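Local coordinates for iron-regulated outer membrane protein (Neisseria meningitidis, PDB 4B7O) that transports iron across the outer membrane as a TonB-dependent transporter, and probably acts as a siderophore receptor, at residues 93-98 against 107-112; 609-614 against 635-640; 662-667 against 683-688. All blocks are in the same frame, centred on the assembly; numbering follows the deposited sequence.

Interaction 1 (93-98 against 107-112); sequences PSIDFG and LTLRGM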
loop_
_atom_site.group_PDB
_atom_site.type_symbol
_atom_site.label_atom_id
_atom_site.label_comp_id
_atom_site.label_asym_id
_atom_site.label_seq_id
_atom_site.Cartn_x
_atom_site.Cartn_y
_atom_site.Cartn_z
ATOM N N PRO A 93 -2.715 11.037 -9.388
ATOM C CA PRO A 93 -3.615 10.352 -10.323
ATOM C C PRO A 93 -3.260 8.890 -10.626
ATOM O O PRO A 93 -4.087 8.177 -11.184
ATOM C CB PRO A 93 -3.525 11.216 -11.615
ATOM C CG PRO A 93 -2.330 12.140 -11.443
ATOM C CD PRO A 93 -1.803 12.006 -10.050
ATOM N N SER A 94 -2.063 8.410 -10.349
ATOM C CA SER A 94 -1.859 7.017 -10.756
ATOM C C SER A 94 -2.146 6.004 -9.564
ATOM O O SER A 94 -2.007 4.779 -9.685
ATOM C CB SER A 94 -0.469 6.869 -11.373
ATOM O OG SER A 94 0.488 7.152 -10.358
ATOM N N ILE A 95 -2.563 6.560 -8.441
ATOM C CA ILE A 95 -2.916 5.757 -7.282
ATOM C C ILE A 95 -4.403 5.878 -7.201
ATOM O O ILE A 95 -4.891 6.959 -7.230
ATOM C CB ILE A 95 -2.308 6.333 -5.997
ATOM C CG1 ILE A 95 -0.830 6.535 -6.175
ATOM C CG2 ILE A 95 -2.447 5.407 -4.800
ATOM C CD1 ILE A 95 -0.211 7.234 -4.984
ATOM N N ASP A 96 -5.123 4.773 -7.151
ATOM C CA ASP A 96 -6.562 4.814 -7.030
ATOM C C ASP A 96 -7.033 3.887 -5.901
ATOM O O ASP A 96 -6.479 2.816 -5.665
ATOM C CB ASP A 96 -7.212 4.463 -8.369
ATOM C CG ASP A 96 -8.731 4.664 -8.371
ATOM O OD1 ASP A 96 -9.200 5.737 -7.961
ATOM O OD2 ASP A 96 -9.470 3.746 -8.788
ATOM N N PHE A 97 -8.037 4.339 -5.167
ATOM C CA PHE A 97 -8.562 3.565 -4.071
ATOM C C PHE A 97 -9.968 3.101 -4.310
ATOM O O PHE A 97 -10.775 3.799 -4.947
ATOM C CB PHE A 97 -8.554 4.393 -2.840
ATOM C CG PHE A 97 -7.208 4.617 -2.289
ATOM C CD1 PHE A 97 -6.411 5.634 -2.778
ATOM C CD2 PHE A 97 -6.754 3.849 -1.234
ATOM C CE1 PHE A 97 -5.140 5.840 -2.243
ATOM C CE2 PHE A 97 -5.493 4.045 -0.686
ATOM C CZ PHE A 97 -4.687 5.055 -1.176
ATOM N N GLY A 98 -10.262 1.911 -3.791
ATOM C CA GLY A 98 -11.662 1.432 -3.781
ATOM C C GLY A 98 -12.512 2.162 -2.726
ATOM O O GLY A 98 -11.991 2.732 -1.759
ATOM N N LEU A 107 -6.187 -1.032 -3.299
ATOM C CA LEU A 107 -5.365 0.021 -3.831
ATOM C C LEU A 107 -4.716 -0.387 -5.183
ATOM O O LEU A 107 -4.293 -1.534 -5.333
ATOM C CB LEU A 107 -4.323 0.336 -2.787
ATOM C CG LEU A 107 -3.307 1.318 -3.343
ATOM C CD1 LEU A 107 -2.907 2.340 -2.269
ATOM C CD2 LEU A 107 -2.112 0.603 -3.958
ATOM N N THR A 108 -4.697 0.524 -6.173
ATOM C CA THR A 108 -3.948 0.252 -7.380
ATOM C C THR A 108 -2.998 1.373 -7.718
ATOM O O THR A 108 -3.221 2.550 -7.426
ATOM C CB THR A 108 -4.850 -0.087 -8.578
ATOM O OG1 THR A 108 -5.704 1.018 -8.846
ATOM C CG2 THR A 108 -5.698 -1.272 -8.240
ATOM N N LEU A 109 -1.927 0.973 -8.331
ATOM C CA LEU A 109 -0.854 1.845 -8.671
ATOM C C LEU A 109 -0.593 1.509 -10.111
ATOM O O LEU A 109 -0.293 0.342 -10.422
ATOM C CB LEU A 109 0.347 1.495 -7.823
ATOM C CG LEU A 109 1.612 2.313 -8.036
ATOM C CD1 LEU A 109 1.315 3.802 -7.780
ATOM C CD2 LEU A 109 2.691 1.768 -7.100
ATOM N N ARG A 110 -0.793 2.501 -10.994
ATOM C CA ARG A 110 -0.734 2.251 -12.432
ATOM C C ARG A 110 -1.580 1.075 -12.825
ATOM O O ARG A 110 -1.204 0.306 -13.695
ATOM C CB ARG A 110 0.705 1.970 -12.865
ATOM C CG ARG A 110 1.561 3.217 -13.012
ATOM C CD ARG A 110 3.048 2.889 -13.189
ATOM N NE ARG A 110 3.812 4.150 -13.377
ATOM C CZ ARG A 110 5.112 4.233 -13.575
ATOM N NH1 ARG A 110 5.852 3.126 -13.601
ATOM N NH2 ARG A 110 5.677 5.434 -13.723
ATOM N N GLY A 111 -2.735 0.944 -12.185
ATOM C CA GLY A 111 -3.648 -0.178 -12.439
ATOM C C GLY A 111 -3.270 -1.499 -11.783
ATOM O O GLY A 111 -3.984 -2.469 -11.930
ATOM N N MET A 112 -2.138 -1.581 -11.089
ATOM C CA MET A 112 -1.739 -2.876 -10.537
ATOM C C MET A 112 -2.116 -2.860 -9.106
ATOM O O MET A 112 -2.005 -1.799 -8.455
ATOM C CB MET A 112 -0.264 -3.116 -10.691
ATOM C CG MET A 112 0.217 -3.095 -12.119
ATOM S SD MET A 112 -0.500 -4.432 -13.105
ATOM C CE MET A 112 0.281 -5.853 -12.399
HETATM O O HOH W 1 -3.963 2.974 -10.480
#
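Phe97 and Leu107 meet where the plug hairpin is packed most closely: Leu107 CD1 comes 3.4 Å from Phe97 CZ, the side chains running side by side. With CG anti to the backbone N (chi1 173°) and chi2 turned to 141°, away from the usual staggered values, Leu107 brings CD1 to Phe97 and, at 4.0 Å, to Ile95 CG2. Ile95 CG1 lies 3.8 Å from Leu109 CD1. The four side chains of this face, Ile95, Phe97, Leu107 and Leu109, are all apolar, suiting burial. Antiparallel backbone bonds tie the strands: Thr108 N donates to Asp96 O and Asp96 N to Thr108 O, each 2.9 Å, and beyond the strands Arg110 N reaches Ser94 O. The opposite face is looser and polar, though still buried. Here Asp96 CB stays 3.8 Å from Thr108 OG1, and a water at the turn end donates to Ser94 O, accepts from Gly111 N at 2.9 Å and also bonds Thr108 OG1, tying the polar face to the turn. Gly111, with positive phi, suits the type I' turn from Leu109 to Met112. Asp96 is salt-bridged to Arg659 and bonded to Ser723, which also binds Thr108, and Arg110 is salt-bridged to Glu541 and Glu593; all three salt-bridge partners lie on barrel strands, joining plug to barrel. The hairpin continues into strand 112-113, and barrel strand 603-618 touches it at Pro93, Ser94 and Met112.

Interaction 2 (609-614 against 635-640); sequences VSHSKP and VGRAWT. Unlike the reference sequence in segment 635-640: Ala638 (reference Thr).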
loop_
_atom_site.group_PDB
_atom_site.type_symbol
_atom_site.label_atom_id
_atom_site.label_comp_id
_atom_site.label_asym_id
_atom_site.label_seq_id
_atom_site.Cartn_x
_atom_site.Cartn_y
_atom_site.Cartn_z
ATOM N N VAL A 609 -2.422 13.868 -14.619
ATOM C CA VAL A 609 -3.157 12.962 -15.428
ATOM C C VAL A 609 -2.411 11.646 -15.523
ATOM O O VAL A 609 -1.162 11.583 -15.541
ATOM C CB VAL A 609 -3.461 13.554 -16.844
ATOM C CG1 VAL A 609 -2.204 14.020 -17.565
ATOM C CG2 VAL A 609 -4.235 12.548 -17.719
ATOM N N SER A 610 -3.170 10.567 -15.563
ATOM C CA SER A 610 -2.575 9.270 -15.538
ATOM C C SER A 610 -3.482 8.313 -16.227
ATOM O O SER A 610 -4.704 8.454 -16.159
ATOM C CB SER A 610 -2.442 8.822 -14.095
ATOM O OG SER A 610 -1.607 7.701 -14.058
ATOM N N HIS A 611 -2.901 7.318 -16.870
ATOM C CA HIS A 611 -3.664 6.407 -17.685
ATOM C C HIS A 611 -2.744 5.244 -17.881
ATOM O O HIS A 611 -1.564 5.425 -18.214
ATOM C CB HIS A 611 -4.039 7.049 -19.055
ATOM C CG HIS A 611 -5.219 6.393 -19.752
ATOM N ND1 HIS A 611 -5.999 5.439 -19.153
ATOM C CD2 HIS A 611 -5.779 6.615 -21.015
ATOM C CE1 HIS A 611 -6.968 5.051 -19.996
ATOM N NE2 HIS A 611 -6.848 5.766 -21.138
ATOM N N SER A 612 -3.273 4.049 -17.665
ATOM C CA SER A 612 -2.513 2.847 -17.744
ATOM C C SER A 612 -3.397 1.753 -18.363
ATOM O O SER A 612 -4.579 1.981 -18.595
ATOM C CB SER A 612 -1.952 2.487 -16.364
ATOM O OG SER A 612 -2.961 2.086 -15.462
ATOM N N LYS A 613 -2.807 0.613 -18.730
ATOM C CA LYS A 613 -3.528 -0.438 -19.461
ATOM C C LYS A 613 -3.115 -1.854 -19.040
ATOM O O LYS A 613 -2.536 -2.552 -19.819
ATOM C CB LYS A 613 -3.287 -0.259 -20.941
ATOM C CG LYS A 613 -4.321 -0.866 -21.834
ATOM C CD LYS A 613 -3.668 -1.130 -23.178
ATOM C CE LYS A 613 -4.600 -0.825 -24.346
ATOM N NZ LYS A 613 -5.355 -2.062 -24.647
ATOM N N PRO A 614 -3.427 -2.268 -17.792
ATOM C CA PRO A 614 -2.962 -3.528 -17.254
ATOM C C PRO A 614 -3.732 -4.679 -17.846
ATOM O O PRO A 614 -4.941 -4.655 -17.858
ATOM C CB PRO A 614 -3.240 -3.410 -15.775
ATOM C CG PRO A 614 -4.397 -2.490 -15.702
ATOM C CD PRO A 614 -4.232 -1.525 -16.828
ATOM N N VAL A 635 -8.461 1.245 -14.681
ATOM C CA VAL A 635 -8.960 2.519 -14.176
ATOM C C VAL A 635 -9.096 3.435 -15.408
ATOM O O VAL A 635 -8.404 3.249 -16.436
ATOM C CB VAL A 635 -8.009 3.077 -13.080
ATOM C CG1 VAL A 635 -8.561 4.337 -12.420
ATOM C CG2 VAL A 635 -7.842 2.037 -11.972
ATOM N N GLY A 636 -10.024 4.378 -15.344
ATOM C CA GLY A 636 -10.255 5.282 -16.461
ATOM C C GLY A 636 -9.204 6.355 -16.303
ATOM O O GLY A 636 -8.555 6.458 -15.267
ATOM N N ARG A 637 -8.977 7.131 -17.336
ATOM C CA ARG A 637 -7.939 8.144 -17.236
ATOM C C ARG A 637 -8.260 9.056 -16.057
ATOM O O ARG A 637 -9.379 9.559 -15.954
ATOM C CB ARG A 637 -7.934 8.969 -18.518
ATOM C CG ARG A 637 -6.717 9.873 -18.651
ATOM C CD ARG A 637 -6.435 10.091 -20.111
ATOM N NE ARG A 637 -7.301 11.131 -20.604
ATOM C CZ ARG A 637 -7.592 11.298 -21.879
ATOM N NH1 ARG A 637 -7.106 10.478 -22.792
ATOM N NH2 ARG A 637 -8.395 12.268 -22.226
ATOM N N ALA A 638 -7.277 9.329 -15.211
ATOM C CA ALA A 638 -7.544 10.069 -14.039
ATOM C C ALA A 638 -6.909 11.436 -14.119
ATOM O O ALA A 638 -5.738 11.526 -14.440
ATOM C CB ALA A 638 -7.053 9.281 -12.803
ATOM N N TRP A 639 -7.683 12.484 -13.801
ATOM C CA TRP A 639 -7.219 13.864 -13.814
ATOM C C TRP A 639 -7.363 14.401 -12.447
ATOM O O TRP A 639 -8.362 14.156 -11.813
ATOM C CB TRP A 639 -8.083 14.746 -14.702
ATOM C CG TRP A 639 -8.146 14.310 -16.147
ATOM C CD1 TRP A 639 -8.912 13.305 -16.671
ATOM C CD2 TRP A 639 -7.394 14.853 -17.289
ATOM N NE1 TRP A 639 -8.707 13.185 -18.012
ATOM C CE2 TRP A 639 -7.824 14.092 -18.451
ATOM C CE3 TRP A 639 -6.427 15.851 -17.449
ATOM C CZ2 TRP A 639 -7.311 14.322 -19.728
ATOM C CZ3 TRP A 639 -5.909 16.089 -18.740
ATOM C CH2 TRP A 639 -6.340 15.344 -19.853
ATOM N N THR A 640 -6.389 15.186 -11.993
ATOM C CA THR A 640 -6.457 15.798 -10.697
ATOM C C THR A 640 -6.057 17.221 -10.935
ATOM O O THR A 640 -5.352 17.488 -11.906
ATOM C CB THR A 640 -5.521 15.116 -9.645
ATOM O OG1 THR A 640 -4.261 14.768 -10.214
ATOM C CG2 THR A 640 -6.088 13.794 -9.194
HETATM O O HOH W 2 -5.756 0.992 -15.185
#
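Val609 lies over one face of the Trp639 indole at a non-hydrogen-bonded pair of two antiparallel barrel strands. Its CG2 sits 3.8 Å from the centroid of the six-membered ring, almost on the ring normal, a CH-pi contact between a beta-branched residue and a broad aromatic surface.

Arg637 reaches outward from CB, which stands over the face of the His611 ring, 4.0 Å from the centroid. CG, anti to the backbone N (chi1 -168°), is carried to 3.5 Å from Ser610 O and also touches Val609 CG2. CD approaches His611 CD2 at 3.7 Å, and there the chain bends (chi3 82°), leaving the guanidinium nearly perpendicular to the imidazole, with NH2 at the indole edge, in its plane. The long aliphatic stem thus packs between histidine and valine, and the side chain touches Tyr592 of strand 578-600.

Ala638 N donates to Ser610 O at 2.9 Å, while the return bond, Ser610 N to Ala638 O, is more bent, at 138°. Small Ser610 and Ala638 share the other face, where Pro93 and Ser94 of the plug press on Ser610. Strand 603-618 also pairs with 578-600, and strand 638-647 with 652-665, where Gln662 accepts a bond from Trp639 NE1.

Interaction 3 (662-667 against 683-688); sequences QKAVGS and VVRKGF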
loop_
_atom_site.group_PDB
_atom_site.type_symbol
_atom_site.label_atom_id
_atom_site.label_comp_id
_atom_site.label_asym_id
_atom_site.label_seq_id
_atom_site.Cartn_x
_atom_site.Cartn_y
_atom_site.Cartn_z
ATOM N N GLN A 662 -12.324 9.306 -15.966
ATOM C CA GLN A 662 -13.086 9.036 -17.168
ATOM C C GLN A 662 -13.574 7.567 -17.160
ATOM O O GLN A 662 -13.085 6.737 -16.410
ATOM C CB GLN A 662 -12.202 9.315 -18.395
ATOM C CG GLN A 662 -11.962 10.788 -18.564
ATOM C CD GLN A 662 -11.315 11.123 -19.890
ATOM O OE1 GLN A 662 -10.095 11.280 -19.982
ATOM N NE2 GLN A 662 -12.139 11.292 -20.914
ATOM N N LYS A 663 -14.547 7.292 -18.002
ATOM C CA LYS A 663 -15.183 6.012 -18.166
ATOM C C LYS A 663 -14.134 4.995 -18.552
ATOM O O LYS A 663 -13.327 5.239 -19.406
ATOM C CB LYS A 663 -16.227 6.189 -19.292
ATOM C CG LYS A 663 -17.133 5.007 -19.646
ATOM C CD LYS A 663 -18.138 5.411 -20.738
ATOM C CE LYS A 663 -18.551 4.233 -21.615
ATOM N NZ LYS A 663 -18.899 4.644 -23.017
ATOM N N ALA A 664 -14.126 3.848 -17.907
ATOM C CA ALA A 664 -13.264 2.749 -18.327
ATOM C C ALA A 664 -14.136 1.653 -18.881
ATOM O O ALA A 664 -15.339 1.613 -18.611
ATOM C CB ALA A 664 -12.489 2.206 -17.148
ATOM N N VAL A 665 -13.519 0.746 -19.633
ATOM C CA VAL A 665 -14.203 -0.401 -20.203
ATOM C C VAL A 665 -13.148 -1.501 -20.235
ATOM O O VAL A 665 -11.932 -1.207 -20.322
ATOM C CB VAL A 665 -14.708 -0.153 -21.656
ATOM C CG1 VAL A 665 -15.259 1.259 -21.849
ATOM C CG2 VAL A 665 -13.599 -0.402 -22.678
ATOM N N GLY A 666 -13.598 -2.755 -20.189
ATOM C CA GLY A 666 -12.691 -3.891 -20.217
ATOM C C GLY A 666 -12.227 -4.382 -18.848
ATOM O O GLY A 666 -12.031 -3.615 -17.886
ATOM N N SER A 667 -12.050 -5.691 -18.792
ATOM C CA SER A 667 -11.486 -6.380 -17.649
ATOM C C SER A 667 -9.976 -6.236 -17.725
ATOM O O SER A 667 -9.429 -5.948 -18.807
ATOM C CB SER A 667 -11.906 -7.880 -17.748
ATOM O OG SER A 667 -11.209 -8.740 -16.836
ATOM N N VAL A 683 -17.391 -5.527 -18.981
ATOM C CA VAL A 683 -16.969 -4.475 -18.015
ATOM C C VAL A 683 -16.924 -3.047 -18.561
ATOM O O VAL A 683 -16.197 -2.752 -19.505
ATOM C CB VAL A 683 -15.600 -4.810 -17.389
ATOM C CG1 VAL A 683 -15.091 -3.668 -16.500
ATOM C CG2 VAL A 683 -15.671 -6.107 -16.617
ATOM N N VAL A 684 -17.717 -2.169 -17.928
ATOM C CA VAL A 684 -17.794 -0.726 -18.196
ATOM C C VAL A 684 -17.870 -0.023 -16.858
ATOM O O VAL A 684 -18.617 -0.481 -15.993
ATOM C CB VAL A 684 -19.120 -0.382 -18.898
ATOM C CG1 VAL A 684 -19.346 1.125 -18.931
ATOM C CG2 VAL A 684 -19.150 -0.991 -20.299
ATOM N N ARG A 685 -17.152 1.097 -16.677
ATOM C CA ARG A 685 -17.183 1.810 -15.381
ATOM C C ARG A 685 -17.451 3.249 -15.688
ATOM O O ARG A 685 -16.681 3.896 -16.392
ATOM C CB ARG A 685 -15.907 1.622 -14.513
ATOM C CG ARG A 685 -15.261 0.229 -14.605
ATOM C CD ARG A 685 -13.914 0.072 -13.900
ATOM N NE ARG A 685 -14.101 -0.743 -12.732
ATOM C CZ ARG A 685 -13.638 -1.979 -12.539
ATOM N NH1 ARG A 685 -12.859 -2.619 -13.406
ATOM N NH2 ARG A 685 -13.951 -2.572 -11.404
ATOM N N LYS A 686 -18.561 3.748 -15.174
ATOM C CA LYS A 686 -18.931 5.121 -15.393
ATOM C C LYS A 686 -17.870 6.054 -14.795
ATOM O O LYS A 686 -17.324 5.802 -13.742
ATOM C CB LYS A 686 -20.254 5.377 -14.692
ATOM C CG LYS A 686 -21.459 4.695 -15.338
ATOM C CD LYS A 686 -22.749 4.988 -14.550
ATOM C CE LYS A 686 -23.043 6.493 -14.515
ATOM N NZ LYS A 686 -24.471 6.774 -14.176
ATOM N N GLY A 687 -17.580 7.137 -15.457
ATOM C CA GLY A 687 -16.638 8.054 -14.914
ATOM C C GLY A 687 -17.354 9.024 -14.010
ATOM O O GLY A 687 -18.573 9.058 -13.983
ATOM N N PHE A 688 -16.597 9.842 -13.280
ATOM C CA PHE A 688 -17.208 10.713 -12.309
ATOM C C PHE A 688 -16.237 11.856 -12.007
ATOM O O PHE A 688 -15.023 11.787 -12.308
ATOM C CB PHE A 688 -17.486 9.908 -11.021
ATOM C CG PHE A 688 -16.256 9.217 -10.486
ATOM C CD1 PHE A 688 -15.399 9.877 -9.594
ATOM C CD2 PHE A 688 -15.930 7.914 -10.908
ATOM C CE1 PHE A 688 -14.217 9.262 -9.149
ATOM C CE2 PHE A 688 -14.801 7.264 -10.416
ATOM C CZ PHE A 688 -13.927 7.939 -9.561
#
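Ala664 and Arg685 form the hydrogen-bonded antiparallel pair where strand 652-665 ends and strand 684-697 begins. Among the backbone bonds, Arg685 N donates to Ala664 O at 2.7 Å, and Ala664 N returns a bond to Arg685 O. Gly666 N adds a third, to Val683 O at 2.7 Å. With its positive phi, Gly666 adopts a backbone that would jam a side chain against the preceding carbonyl.

Weaker CA-H...O contacts fill the intervals: Lys663 CA lies 3.1 Å from Arg685 O, and Val665 CA 3.2 Å from Val683 O. Gly687 is likewise suited to its place, passing close to the main chain of Gln662 and Lys663 where a CB would collide.

Side-chain contacts are sparse. Val683, with CG1 anti to its backbone N (chi1 174°), packs that methyl against the Gly666 carbonyl, 3.4 Å from Gly666 O. Two contacts are carbon to carbon. On the more exposed side of Val665 and Val684, the extended Lys663 chain crosses Val684, CE reaching CG1 at 4.2 Å, whereas small Ala664 lets Arg685 CD come within 4.1 Å of its CB.

Strand 652-665 is flanked on its far side by 638-647, and strand 684-697 by 705-712; His722, from a loop, touches both Ala664 and Arg685, and Phe688 stacks on Tyr719.

Along the chain the contacts follow in series, the plug hairpin of interaction 1 first, then the two barrel contacts. Centres of interactions 1 and 2 lie about 9 Å apart and those of 2 and 3 about 11 Å; interactions 1 and 3, about 14 Å apart between centres, do not touch. Interaction 2 lies between the others and touches both: its Ser612 OG probably bonds to Arg110 O of the plug, while Arg637 O probably accepts from Gln662 N of interaction 3. Strands 603-618, 638-647, 652-665 and 684-697 are successive neighbours in the barrel wall, so interactions 2 and 3 follow each other along the wall, and interaction 1 is the plug hairpin set against it, as expected of a TonB-dependent transporter.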